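Local coordinates for protein probable porin (Pseudomonas aeruginosa, PDB 2Y0H) that probably forms an outer-membrane pore of the OprD family, an 18-stranded beta barrel through which small solutes are thought to pass, at residues A[112-116]-A[117-121]; A[164-167]-A[168-171]; A[286-290]-A[291-295]; A[308-311]-A[312-315]. One frame throughout, in Å; residues are numbered along the deposited sequence.

Contact 1 of 4, residues A[112-116]-A[117-121]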
ATOM      1  N   MET A 112       7.228   2.285   8.659  1.00 27.14           N
ATOM      2  CA  MET A 112       6.334   2.249   7.510  1.00 31.42           C
ATOM      3  C   MET A 112       6.446   0.895   6.840  1.00 28.32           C
ATOM      4  O   MET A 112       7.136   0.763   5.842  1.00 30.08           O
ATOM      5  CB  MET A 112       6.702   3.343   6.509  1.00 28.92           C
ATOM      6  CG  MET A 112       6.417   4.723   7.018  1.00 30.39           C
ATOM      7  SD  MET A 112       6.981   5.953   5.849  1.00 48.38           S
ATOM      8  CE  MET A 112       7.233   7.348   6.928  1.00 35.27           C
ATOM      9  N   PRO A 113       5.782  -0.125   7.406  1.00 30.89           N
ATOM     10  CA  PRO A 113       5.808  -1.472   6.824  1.00 29.99           C
ATOM     11  C   PRO A 113       5.171  -1.494   5.438  1.00 28.79           C
ATOM     12  O   PRO A 113       4.163  -0.827   5.216  1.00 28.41           O
ATOM     13  CB  PRO A 113       4.921  -2.299   7.772  1.00 32.00           C
ATOM     14  CG  PRO A 113       4.632  -1.434   8.936  1.00 33.22           C
ATOM     15  CD  PRO A 113       4.855  -0.018   8.545  1.00 27.24           C
ATOM     16  N   GLN A 114       5.742  -2.277   4.531  1.00 28.88           N
ATOM     17  CA  GLN A 114       5.152  -2.493   3.218  1.00 30.95           C
ATOM     18  C   GLN A 114       5.103  -3.993   2.975  1.00 30.99           C
ATOM     19  O   GLN A 114       5.833  -4.515   2.136  1.00 32.79           O
ATOM     20  CB  GLN A 114       5.981  -1.801   2.133  1.00 29.80           C
ATOM     21  CG  GLN A 114       6.009  -0.287   2.274  1.00 35.73           C
ATOM     22  CD  GLN A 114       6.654   0.390   1.076  1.00 39.24           C
ATOM     23  OE1 GLN A 114       7.574   1.182   1.229  1.00 42.52           O
ATOM     24  NE2 GLN A 114       6.170   0.075  -0.123  1.00 40.27           N
ATOM     25  N   LEU A 115       4.241  -4.674   3.728  1.00 29.28           N
ATOM     26  CA  LEU A 115       4.190  -6.129   3.751  1.00 25.86           C
ATOM     27  C   LEU A 115       2.803  -6.615   3.362  1.00 27.71           C
ATOM     28  O   LEU A 115       1.820  -5.885   3.495  1.00 24.20           O
ATOM     29  CB  LEU A 115       4.542  -6.630   5.149  1.00 29.42           C
ATOM     30  CG  LEU A 115       5.889  -6.126   5.670  1.00 31.84           C
ATOM     31  CD1 LEU A 115       6.037  -6.419   7.160  1.00 31.82           C
ATOM     32  CD2 LEU A 115       7.031  -6.736   4.859  1.00 28.38           C
ATOM     33  N   PRO A 116       2.717  -7.859   2.869  1.00 27.42           N
ATOM     34  CA  PRO A 116       1.434  -8.365   2.362  1.00 25.19           C
ATOM     35  C   PRO A 116       0.306  -8.314   3.404  1.00 27.50           C
ATOM     36  O   PRO A 116      -0.848  -8.144   3.011  1.00 25.91           O
ATOM     37  CB  PRO A 116       1.766  -9.809   1.966  1.00 27.58           C
ATOM     38  CG  PRO A 116       3.244  -9.776   1.665  1.00 28.63           C
ATOM     39  CD  PRO A 116       3.815  -8.820   2.678  1.00 23.92           C
ATOM     40  N   VAL A 117       0.629  -8.439   4.698  1.00 24.30           N
ATOM     41  CA  VAL A 117      -0.380  -8.374   5.751  1.00 25.44           C
ATOM     42  C   VAL A 117      -0.475  -7.009   6.461  1.00 29.56           C
ATOM     43  O   VAL A 117      -1.273  -6.835   7.398  1.00 26.87           O
ATOM     44  CB  VAL A 117      -0.189  -9.492   6.812  1.00 28.11           C
ATOM     45  CG1 VAL A 117      -0.260 -10.859   6.156  1.00 25.84           C
ATOM     46  CG2 VAL A 117       1.129  -9.316   7.586  1.00 23.29           C
ATOM     47  N   ALA A 118       0.340  -6.052   6.019  1.00 29.17           N
ATOM     48  CA  ALA A 118       0.362  -4.702   6.595  1.00 27.22           C
ATOM     49  C   ALA A 118       1.129  -3.771   5.660  1.00 30.29           C
ATOM     50  O   ALA A 118       2.354  -3.626   5.768  1.00 27.26           O
ATOM     51  CB  ALA A 118       1.008  -4.706   7.973  1.00 25.31           C
ATOM     52  N   PHE A 119       0.402  -3.164   4.728  1.00 28.37           N
ATOM     53  CA  PHE A 119       1.014  -2.331   3.712  1.00 28.53           C
ATOM     54  C   PHE A 119       0.531  -0.903   3.944  1.00 30.27           C
ATOM     55  O   PHE A 119      -0.598  -0.560   3.589  1.00 23.89           O
ATOM     56  CB  PHE A 119       0.629  -2.817   2.314  1.00 27.28           C
ATOM     57  CG  PHE A 119       1.584  -2.376   1.240  1.00 32.45           C
ATOM     58  CD1 PHE A 119       1.529  -1.091   0.735  1.00 34.46           C
ATOM     59  CD2 PHE A 119       2.550  -3.243   0.756  1.00 31.13           C
ATOM     60  CE1 PHE A 119       2.417  -0.675  -0.247  1.00 37.31           C
ATOM     61  CE2 PHE A 119       3.439  -2.838  -0.223  1.00 33.25           C
ATOM     62  CZ  PHE A 119       3.370  -1.553  -0.728  1.00 36.59           C
ATOM     63  N   ARG A 120       1.385  -0.099   4.577  1.00 30.08           N
ATOM     64  CA  ARG A 120       0.998   1.228   5.041  1.00 30.43           C
ATOM     65  C   ARG A 120       0.568   2.112   3.872  1.00 28.44           C
ATOM     66  O   ARG A 120       1.154   2.082   2.794  1.00 31.28           O
ATOM     67  CB  ARG A 120       2.126   1.885   5.861  1.00 32.78           C
ATOM     68  CG  ARG A 120       3.180   2.590   5.014  1.00 32.54           C
ATOM     69  CD  ARG A 120       3.768   1.625   3.987  1.00 38.52           C
ATOM     70  NE  ARG A 120       4.024   2.248   2.682  1.00 45.10           N
ATOM     71  CZ  ARG A 120       4.438   3.497   2.531  1.00 38.91           C
ATOM     72  NH1 ARG A 120       4.640   4.254   3.594  1.00 41.21           N
ATOM     73  NH2 ARG A 120       4.661   3.988   1.326  1.00 44.56           N
ATOM     74  N   ASP A 121      -0.499   2.864   4.093  1.00 29.73           N
ATOM     75  CA  ASP A 121      -1.060   3.746   3.089  1.00 31.02           C
ATOM     76  C   ASP A 121      -0.119   4.899   2.752  1.00 33.40           C
ATOM     77  O   ASP A 121       0.477   5.500   3.648  1.00 29.80           O
ATOM     78  CB  ASP A 121      -2.384   4.307   3.603  1.00 33.85           C
ATOM     79  CG  ASP A 121      -2.951   5.374   2.697  1.00 36.34           C
ATOM     80  OD1 ASP A 121      -2.918   5.188   1.466  1.00 34.17           O
ATOM     81  OD2 ASP A 121      -3.430   6.395   3.223  1.00 38.91           O
TER
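Q114 lays its side chain between F119 and R120. Its CB sits over one face of the F119 ring, 4.0 Å from the ring centroid, a CH-pi contact displaced toward the rim. The Q114 amide plane stands 82° to that ring, and its NE2 comes 3.3 Å from F119 CZ. R120 CG sits between the backbone N and the carbonyl carbon, chi1 84°, and bends at chi2 and chi3 bring the chain alongside Q114, pointing the same way. The Q114 CG approaches R120 NE to 3.2 Å, and Q114 OE1 lies over one face of the guanidinium group. R120 NE is buried without a hydrogen-bond partner in the model. M112 crosses the far end of R120, with M112 SD 3.7 Å from R120 NH1.

The backbone sets these positions. Q114 and F119 form an antiparallel non-hydrogen-bonded pair, with both side chains on one face of the small sheet. L115 and A118 form the next, hydrogen-bonded pair: L115 N to A118 O is 3.0 Å and A118 N to L115 O is 2.9 Å. A type I beta turn from L115 to A118 closes this tight beta hairpin.

The contact centre is about 6 Å from the chain's centre. L115 and A118 face barrel strand 178-186. P116 and V117 meet Y196 on strand 191-200, while P113 and R120 rest on F130 of strand 129-137.

Contact 2 of 4, residues A[164-167]-A[168-171]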
ATOM      1  N   MET A 164      -5.475  -0.765  17.250  1.00 34.81           N
ATOM      2  CA  MET A 164      -5.777  -1.251  15.914  1.00 30.33           C
ATOM      3  C   MET A 164      -7.021  -2.135  15.855  1.00 28.23           C
ATOM      4  O   MET A 164      -7.380  -2.813  16.822  1.00 27.02           O
ATOM      5  CB  MET A 164      -4.559  -1.988  15.358  1.00 28.25           C
ATOM      6  CG  MET A 164      -3.383  -1.065  15.127  1.00 28.64           C
ATOM      7  SD  MET A 164      -1.822  -1.940  15.000  1.00 29.35           S
ATOM      8  CE  MET A 164      -1.646  -2.600  16.670  1.00 26.39           C
ATOM      9  N   TYR A 165      -7.677  -2.122  14.707  1.00 24.15           N
ATOM     10  CA  TYR A 165      -8.889  -2.906  14.530  1.00 24.70           C
ATOM     11  C   TYR A 165      -9.065  -3.150  13.038  1.00 23.91           C
ATOM     12  O   TYR A 165      -8.370  -2.541  12.227  1.00 26.68           O
ATOM     13  CB  TYR A 165     -10.102  -2.195  15.161  1.00 24.58           C
ATOM     14  CG  TYR A 165     -10.342  -0.772  14.664  1.00 30.13           C
ATOM     15  CD1 TYR A 165      -9.656   0.310  15.215  1.00 29.00           C
ATOM     16  CD2 TYR A 165     -11.242  -0.521  13.635  1.00 28.43           C
ATOM     17  CE1 TYR A 165      -9.876   1.602  14.767  1.00 27.12           C
ATOM     18  CE2 TYR A 165     -11.466   0.760  13.177  1.00 31.69           C
ATOM     19  CZ  TYR A 165     -10.782   1.817  13.743  1.00 34.33           C
ATOM     20  OH  TYR A 165     -11.006   3.087  13.275  1.00 34.35           O
ATOM     21  N   ILE A 166      -9.954  -4.066  12.672  1.00 27.06           N
ATOM     22  CA  ILE A 166     -10.258  -4.297  11.264  1.00 24.17           C
ATOM     23  C   ILE A 166     -10.951  -3.065  10.715  1.00 28.26           C
ATOM     24  O   ILE A 166     -11.889  -2.557  11.333  1.00 28.48           O
ATOM     25  CB  ILE A 166     -11.175  -5.522  11.059  1.00 25.44           C
ATOM     26  CG1 ILE A 166     -10.448  -6.825  11.452  1.00 24.61           C
ATOM     27  CG2 ILE A 166     -11.711  -5.550   9.610  1.00 26.21           C
ATOM     28  CD1 ILE A 166     -11.376  -8.028  11.668  1.00 19.86           C
ATOM     29  N   MET A 167     -10.482  -2.589   9.560  1.00 26.66           N
ATOM     30  CA  MET A 167     -11.084  -1.439   8.883  1.00 30.68           C
ATOM     31  C   MET A 167     -12.577  -1.667   8.657  1.00 33.98           C
ATOM     32  O   MET A 167     -12.964  -2.650   8.017  1.00 29.75           O
ATOM     33  CB  MET A 167     -10.409  -1.220   7.530  1.00 31.58           C
ATOM     34  CG  MET A 167     -10.901   0.008   6.754  1.00 36.70           C
ATOM     35  SD  MET A 167     -10.267   1.575   7.400  1.00 49.54           S
ATOM     36  CE  MET A 167     -11.361   1.871   8.795  1.00 48.94           C
ATOM     37  N   GLY A 168     -13.409  -0.766   9.177  1.00 35.51           N
ATOM     38  CA  GLY A 168     -14.856  -0.918   9.074  1.00 33.11           C
ATOM     39  C   GLY A 168     -15.548  -1.435  10.332  1.00 35.38           C
ATOM     40  O   GLY A 168     -16.776  -1.488  10.381  1.00 40.73           O
ATOM     41  N   ARG A 169     -14.786  -1.804  11.359  1.00 31.19           N
ATOM     42  CA  ARG A 169     -15.406  -2.329  12.586  1.00 38.97           C
ATOM     43  C   ARG A 169     -15.231  -1.452  13.852  1.00 39.52           C
ATOM     44  O   ARG A 169     -14.740  -0.323  13.781  1.00 38.15           O
ATOM     45  CB  ARG A 169     -15.005  -3.804  12.837  1.00 35.27           C
ATOM     46  CG  ARG A 169     -14.388  -4.499  11.623  1.00 35.68           C
ATOM     47  CD  ARG A 169     -15.056  -5.817  11.196  1.00 38.58           C
ATOM     48  NE  ARG A 169     -14.973  -6.868  12.194  1.00 31.51           N
ATOM     49  CZ  ARG A 169     -15.154  -8.175  11.967  1.00 33.43           C
ATOM     50  NH1 ARG A 169     -15.410  -8.643  10.757  1.00 31.28           N
ATOM     51  NH2 ARG A 169     -15.069  -9.032  12.975  1.00 25.61           N
ATOM     52  N   ASP A 170     -15.640  -1.995  15.002  1.00 39.52           N
ATOM     53  CA  ASP A 170     -15.734  -1.248  16.272  1.00 39.97           C
ATOM     54  C   ASP A 170     -14.393  -0.728  16.833  1.00 42.66           C
ATOM     55  O   ASP A 170     -13.602  -1.493  17.412  1.00 37.19           O
ATOM     56  CB  ASP A 170     -16.445  -2.122  17.322  1.00 34.51           C
ATOM     57  CG  ASP A 170     -16.696  -1.392  18.638  1.00 43.00           C
ATOM     58  OD1 ASP A 170     -16.400  -0.175  18.732  1.00 40.37           O
ATOM     59  OD2 ASP A 170     -17.194  -2.053  19.586  1.00 42.21           O
ATOM     60  N   LYS A 171     -14.142   0.572  16.694  1.00 35.99           N
ATOM     61  CA  LYS A 171     -12.870   1.104  17.161  1.00 36.27           C
ATOM     62  C   LYS A 171     -12.748   0.978  18.687  1.00 39.12           C
ATOM     63  O   LYS A 171     -11.657   1.069  19.246  1.00 36.08           O
ATOM     64  CB  LYS A 171     -12.675   2.544  16.701  1.00 40.34           C
ATOM     65  CG  LYS A 171     -13.042   3.596  17.728  1.00 41.89           C
ATOM     66  CD  LYS A 171     -12.591   4.969  17.236  1.00 52.22           C
ATOM     67  CE  LYS A 171     -13.774   5.850  16.877  1.00 59.71           C
ATOM     68  NZ  LYS A 171     -14.536   6.275  18.088  1.00 65.44           N
TER
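Y165 and K171 make the CH-pi contact of this turn. K171 CA sits over the centre of the Y165 ring, 3.8 Å from the centroid and 10° off the ring normal. K171 CB lies over the same face, nearer the rim, 3.5 Å from Y165 CE1. The two side chains lie side by side and point the same way. The Y165 CG stands between the backbone N and the carbonyl carbon, chi1 55°, which turns the ring back over the later residues.

I166 packs along the R169 chain, aliphatic carbons first. I166 CB lies 3.4 Å from R169 CG. Further out, I166 CD1 lies over the flat face of the guanidinium group, 3.8 Å from R169 CZ. The R169 chain bends at chi2 and chi3 and stays alongside I166.

One backbone hydrogen bond closes the turn, from R169 N to I166 O, 3.0 Å long with an N-H...O angle of 151°. It spans a type II beta turn. G168 takes the third position at positive phi, where a CB would run into the carbonyl oxygen of M167.

The polar end of R169 is held elsewhere: its NH2 bonds to S240 OG and P242 O. The turn belongs to the loop between barrel strands 143-154 and 178-186. Y165 and M167 pair through their backbones with N278 and V276, in the loop between strands 259-269 and 300-309.

Contact 3 of 4, residues A[286-290]-A[291-295]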
ATOM      1  N   ALA A 286      -4.537  -7.591  -6.061  1.00 26.93           N
ATOM      2  CA  ALA A 286      -4.483  -7.336  -7.502  1.00 27.48           C
ATOM      3  C   ALA A 286      -5.386  -6.204  -7.989  1.00 23.53           C
ATOM      4  O   ALA A 286      -4.937  -5.322  -8.701  1.00 25.63           O
ATOM      5  CB  ALA A 286      -4.793  -8.616  -8.267  1.00 22.29           C
ATOM      6  N   ASN A 287      -6.656  -6.230  -7.613  1.00 24.18           N
ATOM      7  CA  ASN A 287      -7.619  -5.287  -8.174  1.00 24.02           C
ATOM      8  C   ASN A 287      -7.814  -3.999  -7.366  1.00 28.61           C
ATOM      9  O   ASN A 287      -8.832  -3.313  -7.497  1.00 28.41           O
ATOM     10  CB  ASN A 287      -8.947  -5.990  -8.477  1.00 23.73           C
ATOM     11  CG  ASN A 287      -8.834  -6.931  -9.671  1.00 28.95           C
ATOM     12  OD1 ASN A 287      -7.764  -7.039 -10.266  1.00 27.66           O
ATOM     13  ND2 ASN A 287      -9.932  -7.617 -10.027  1.00 25.10           N
ATOM     14  N   LEU A 288      -6.825  -3.670  -6.545  1.00 26.21           N
ATOM     15  CA  LEU A 288      -6.840  -2.420  -5.809  1.00 27.21           C
ATOM     16  C   LEU A 288      -6.912  -1.242  -6.765  1.00 26.48           C
ATOM     17  O   LEU A 288      -6.154  -1.178  -7.719  1.00 30.90           O
ATOM     18  CB  LEU A 288      -5.574  -2.296  -4.953  1.00 31.50           C
ATOM     19  CG  LEU A 288      -5.414  -0.908  -4.328  1.00 31.89           C
ATOM     20  CD1 LEU A 288      -6.331  -0.808  -3.133  1.00 33.34           C
ATOM     21  CD2 LEU A 288      -3.969  -0.628  -3.936  1.00 30.76           C
ATOM     22  N   MET A 289      -7.804  -0.296  -6.495  1.00 28.20           N
ATOM     23  CA  MET A 289      -7.951   0.881  -7.350  1.00 31.06           C
ATOM     24  C   MET A 289      -7.781   2.180  -6.552  1.00 32.97           C
ATOM     25  O   MET A 289      -7.641   2.144  -5.338  1.00 29.43           O
ATOM     26  CB  MET A 289      -9.314   0.853  -8.056  1.00 27.73           C
ATOM     27  CG  MET A 289      -9.445  -0.301  -9.036  1.00 25.67           C
ATOM     28  SD  MET A 289      -8.540   0.045 -10.563  1.00 28.74           S
ATOM     29  CE  MET A 289      -9.758   1.106 -11.381  1.00 27.38           C
ATOM     30  N   ALA A 290      -7.801   3.321  -7.235  1.00 30.64           N
ATOM     31  CA  ALA A 290      -7.577   4.600  -6.566  1.00 33.10           C
ATOM     32  C   ALA A 290      -8.625   4.874  -5.489  1.00 34.48           C
ATOM     33  O   ALA A 290      -8.311   5.386  -4.426  1.00 33.79           O
ATOM     34  CB  ALA A 290      -7.550   5.724  -7.578  1.00 35.74           C
ATOM     35  N   TYR A 291      -9.873   4.520  -5.768  1.00 34.38           N
ATOM     36  CA  TYR A 291     -10.956   4.743  -4.819  1.00 30.42           C
ATOM     37  C   TYR A 291     -11.384   3.455  -4.105  1.00 30.14           C
ATOM     38  O   TYR A 291     -11.249   3.343  -2.886  1.00 33.45           O
ATOM     39  CB  TYR A 291     -12.141   5.422  -5.520  1.00 31.79           C
ATOM     40  CG  TYR A 291     -13.362   5.621  -4.647  1.00 32.56           C
ATOM     41  CD1 TYR A 291     -13.261   6.251  -3.410  1.00 35.62           C
ATOM     42  CD2 TYR A 291     -14.617   5.200  -5.069  1.00 30.55           C
ATOM     43  CE1 TYR A 291     -14.372   6.437  -2.614  1.00 37.11           C
ATOM     44  CE2 TYR A 291     -15.734   5.377  -4.280  1.00 31.83           C
ATOM     45  CZ  TYR A 291     -15.605   5.999  -3.051  1.00 39.08           C
ATOM     46  OH  TYR A 291     -16.714   6.183  -2.254  1.00 42.82           O
ATOM     47  N   GLN A 292     -11.885   2.475  -4.853  1.00 31.03           N
ATOM     48  CA  GLN A 292     -12.347   1.218  -4.247  1.00 29.81           C
ATOM     49  C   GLN A 292     -11.301   0.107  -4.245  1.00 29.56           C
ATOM     50  O   GLN A 292     -10.414   0.064  -5.106  1.00 33.17           O
ATOM     51  CB  GLN A 292     -13.626   0.730  -4.920  1.00 30.32           C
ATOM     52  CG  GLN A 292     -14.846   1.519  -4.493  1.00 31.21           C
ATOM     53  CD  GLN A 292     -15.050   1.486  -2.984  1.00 34.10           C
ATOM     54  OE1 GLN A 292     -14.988   2.514  -2.314  1.00 38.19           O
ATOM     55  NE2 GLN A 292     -15.290   0.304  -2.449  1.00 31.16           N
ATOM     56  N   THR A 293     -11.400  -0.780  -3.264  1.00 28.69           N
ATOM     57  CA  THR A 293     -10.468  -1.902  -3.164  1.00 32.97           C
ATOM     58  C   THR A 293     -11.039  -3.196  -3.755  1.00 29.54           C
ATOM     59  O   THR A 293     -10.302  -4.158  -3.939  1.00 28.41           O
ATOM     60  CB  THR A 293     -10.009  -2.165  -1.698  1.00 27.48           C
ATOM     61  OG1 THR A 293     -11.080  -2.742  -0.950  1.00 28.93           O
ATOM     62  CG2 THR A 293      -9.558  -0.871  -1.015  1.00 27.82           C
ATOM     63  N   PHE A 294     -12.340  -3.210  -4.052  1.00 29.23           N
ATOM     64  CA  PHE A 294     -13.001  -4.385  -4.635  1.00 26.14           C
ATOM     65  C   PHE A 294     -12.815  -5.640  -3.784  1.00 27.49           C
ATOM     66  O   PHE A 294     -12.550  -6.733  -4.294  1.00 27.84           O
ATOM     67  CB  PHE A 294     -12.520  -4.605  -6.076  1.00 30.45           C
ATOM     68  CG  PHE A 294     -13.054  -3.586  -7.037  1.00 28.06           C
ATOM     69  CD1 PHE A 294     -12.480  -2.328  -7.119  1.00 26.71           C
ATOM     70  CD2 PHE A 294     -14.162  -3.869  -7.821  1.00 24.31           C
ATOM     71  CE1 PHE A 294     -12.989  -1.372  -7.989  1.00 24.80           C
ATOM     72  CE2 PHE A 294     -14.678  -2.914  -8.699  1.00 25.48           C
ATOM     73  CZ  PHE A 294     -14.092  -1.665  -8.774  1.00 25.36           C
ATOM     74  N   THR A 295     -12.950  -5.464  -2.475  1.00 25.29           N
ATOM     75  CA  THR A 295     -12.821  -6.555  -1.518  1.00 28.00           C
ATOM     76  C   THR A 295     -14.068  -6.665  -0.646  1.00 28.06           C
ATOM     77  O   THR A 295     -13.996  -7.126   0.487  1.00 29.17           O
ATOM     78  CB  THR A 295     -11.580  -6.368  -0.618  1.00 28.80           C
ATOM     79  OG1 THR A 295     -11.599  -5.053  -0.034  1.00 23.61           O
ATOM     80  CG2 THR A 295     -10.288  -6.558  -1.444  1.00 28.84           C
TER
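M289 sets its CG against the ring of F294, 3.8 Å from F294 CE1, and the two side chains meet at a slant. Bends at chi2 and chi3 carry the end of M289 away from segment 291-295, to R323 and V325 of strand 318-330. On the other side of the backbone, L288 CD1 meets T293 CG2 at 3.9 Å. The L288 CG lies anti to its backbone N, chi1 171°, and chi2 of 78° turns CD1 back to the threonine methyl group. The chain doubles back between these pairs. M289 N gives a hydrogen bond to Q292 O, 3.0 Å long, nearly in line with the C=O bond but bent at the hydrogen, 138°.

This irregular reversal is part of the long loop between barrel strands 259-269 and 300-309. It has no regular helix or strand. Barrel residues take up its backbone polar groups: E343 accepts from the N-H groups of Y291 and Q292, and N345 accepts from that of A290. N287 uses its own amide, with OD1 bonded to Q303 and ND2 to S301.

T293 OG1 and T295 OG1 are joined by a short hydrogen bond of 2.5 Å. Q292 OE1 lies over one face of the Y291 ring, offset toward its rim.

Contact 4 of 4, residues A[308-311]-A[312-315]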
ATOM      1  N   TYR A 308       1.919   2.832 -20.586  1.00 32.23           N
ATOM      2  CA  TYR A 308       2.827   3.286 -21.622  1.00 34.46           C
ATOM      3  C   TYR A 308       3.937   4.187 -21.072  1.00 36.28           C
ATOM      4  O   TYR A 308       3.672   5.148 -20.346  1.00 36.64           O
ATOM      5  CB  TYR A 308       2.083   3.964 -22.774  1.00 33.54           C
ATOM      6  CG  TYR A 308       2.988   4.177 -23.974  1.00 37.35           C
ATOM      7  CD1 TYR A 308       3.503   3.090 -24.679  1.00 36.58           C
ATOM      8  CD2 TYR A 308       3.361   5.456 -24.373  1.00 38.06           C
ATOM      9  CE1 TYR A 308       4.355   3.276 -25.772  1.00 41.97           C
ATOM     10  CE2 TYR A 308       4.210   5.656 -25.455  1.00 42.43           C
ATOM     11  CZ  TYR A 308       4.702   4.564 -26.152  1.00 43.60           C
ATOM     12  OH  TYR A 308       5.541   4.758 -27.218  1.00 37.97           O
ATOM     13  N   ASP A 309       5.177   3.834 -21.401  1.00 32.84           N
ATOM     14  CA  ASP A 309       6.347   4.658 -21.117  1.00 33.88           C
ATOM     15  C   ASP A 309       6.679   5.462 -22.390  1.00 37.30           C
ATOM     16  O   ASP A 309       6.921   4.892 -23.459  1.00 36.50           O
ATOM     17  CB  ASP A 309       7.517   3.770 -20.667  1.00 35.67           C
ATOM     18  CG  ASP A 309       8.758   4.574 -20.218  1.00 37.13           C
ATOM     19  OD1 ASP A 309       8.918   5.738 -20.620  1.00 36.30           O
ATOM     20  OD2 ASP A 309       9.591   4.023 -19.474  1.00 37.70           O
ATOM     21  N   PHE A 310       6.641   6.785 -22.284  1.00 36.17           N
ATOM     22  CA  PHE A 310       6.798   7.653 -23.452  1.00 39.99           C
ATOM     23  C   PHE A 310       8.263   7.949 -23.812  1.00 38.07           C
ATOM     24  O   PHE A 310       8.532   8.742 -24.711  1.00 38.58           O
ATOM     25  CB  PHE A 310       6.045   8.975 -23.252  1.00 39.28           C
ATOM     26  CG  PHE A 310       4.550   8.879 -23.443  1.00 39.76           C
ATOM     27  CD1 PHE A 310       3.720   8.531 -22.388  1.00 38.31           C
ATOM     28  CD2 PHE A 310       3.975   9.180 -24.667  1.00 38.05           C
ATOM     29  CE1 PHE A 310       2.346   8.459 -22.557  1.00 37.44           C
ATOM     30  CE2 PHE A 310       2.601   9.110 -24.841  1.00 39.90           C
ATOM     31  CZ  PHE A 310       1.788   8.747 -23.786  1.00 41.00           C
ATOM     32  N   ALA A 311       9.197   7.312 -23.114  1.00 36.00           N
ATOM     33  CA  ALA A 311      10.627   7.543 -23.337  1.00 38.94           C
ATOM     34  C   ALA A 311      11.058   7.391 -24.805  1.00 46.43           C
ATOM     35  O   ALA A 311      11.728   8.266 -25.353  1.00 49.76           O
ATOM     36  CB  ALA A 311      11.461   6.637 -22.437  1.00 36.34           C
ATOM     37  N   GLY A 312      10.677   6.283 -25.434  1.00 48.18           N
ATOM     38  CA  GLY A 312      11.008   6.037 -26.829  1.00 48.08           C
ATOM     39  C   GLY A 312      10.450   7.096 -27.767  1.00 50.38           C
ATOM     40  O   GLY A 312      11.037   7.413 -28.805  1.00 52.36           O
ATOM     41  N   LEU A 313       9.306   7.652 -27.391  1.00 45.93           N
ATOM     42  CA  LEU A 313       8.655   8.671 -28.191  1.00 43.76           C
ATOM     43  C   LEU A 313       9.357  10.026 -28.039  1.00 45.54           C
ATOM     44  O   LEU A 313       8.913  11.028 -28.593  1.00 47.87           O
ATOM     45  CB  LEU A 313       7.183   8.780 -27.786  1.00 43.30           C
ATOM     46  CG  LEU A 313       6.131   8.487 -28.858  1.00 48.86           C
ATOM     47  CD1 LEU A 313       6.306   7.095 -29.440  1.00 48.04           C
ATOM     48  CD2 LEU A 313       4.732   8.665 -28.297  1.00 45.03           C
ATOM     49  N   GLY A 314      10.449  10.052 -27.281  1.00 46.82           N
ATOM     50  CA  GLY A 314      11.193  11.283 -27.064  1.00 45.42           C
ATOM     51  C   GLY A 314      10.849  12.020 -25.775  1.00 46.45           C
ATOM     52  O   GLY A 314      11.407  13.081 -25.488  1.00 45.21           O
ATOM     53  N   LEU A 315       9.928  11.463 -24.993  1.00 42.52           N
ATOM     54  CA  LEU A 315       9.490  12.102 -23.752  1.00 39.43           C
ATOM     55  C   LEU A 315       9.792  11.258 -22.513  1.00 38.18           C
ATOM     56  O   LEU A 315       8.880  10.742 -21.875  1.00 37.88           O
ATOM     57  CB  LEU A 315       7.995  12.404 -23.815  1.00 37.45           C
ATOM     58  CG  LEU A 315       7.535  13.327 -24.940  1.00 42.55           C
ATOM     59  CD1 LEU A 315       6.023  13.262 -25.107  1.00 44.86           C
ATOM     60  CD2 LEU A 315       7.993  14.748 -24.664  1.00 42.87           C
TER
HETATM   61  O   HOH W   1       8.791   4.667 -25.115  1.00 43.47           O
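F310 O accepts two backbone bonds, from L315 N at 3.1 Å and weakly from L313 N. The L315 bond encloses a shorter-range one, from G314 N to A311 O at 2.9 Å. With G314 at positive phi, this is the hydrogen-bond pattern of a Schellman motif. A CB on G314 would press on the carbonyl oxygen of L313. The inner bond closes a type I beta turn from A311 to G314. The turn lies in the short link between barrel strands 300-309 and 318-330, following the end of the first. Just before it, D309 forms an Asx turn: its OD1 accepts from A311 N at 3.0 Å, on the anti side and 33° out of the carboxylate plane. A water lies between D309 O and G312 N, but its contacts are too short and its place is doubtful.

Y308 CG is anti to the backbone N, chi1 -168°, which brings its ring to F310 and L313. Y308 CD2 lies over the centre of the F310 ring. L315 CB rests against F310 CB, and the L315 side chain is about 5 Å from a bound C8E detergent molecule. F310 also packs on L318 and L320 of the next strand. L313 meets both rings: its CD1 touches Y308 OH, and its CD2 reaches F310 CD2 at 3.7 Å.

How the contacts relate
All four contacts are local reversals of one barrel chain. Contacts 1 and 3 are partly buried and nearest its centre; contacts 2 and 4 are at the surface, on opposite sides of that centre, about 44 Å apart between their own centres. Contact 1 alone forms its own small two-stranded sheet. Contact 4 directly joins neighbouring barrel strands, whereas contacts 2 and 3 belong to longer loops. The loop of contact 3 also supplies N278 and V276 to contact 2 and T282 to contact 1, although no two contacts touch. Barrel side chains bind the backbone in contact 3. Contacts 2 and 4 each place a glycine at positive phi. Contact 4 relies on nested turn bonds and apolar packing, contact 1 on CH-pi and guanidinium packing.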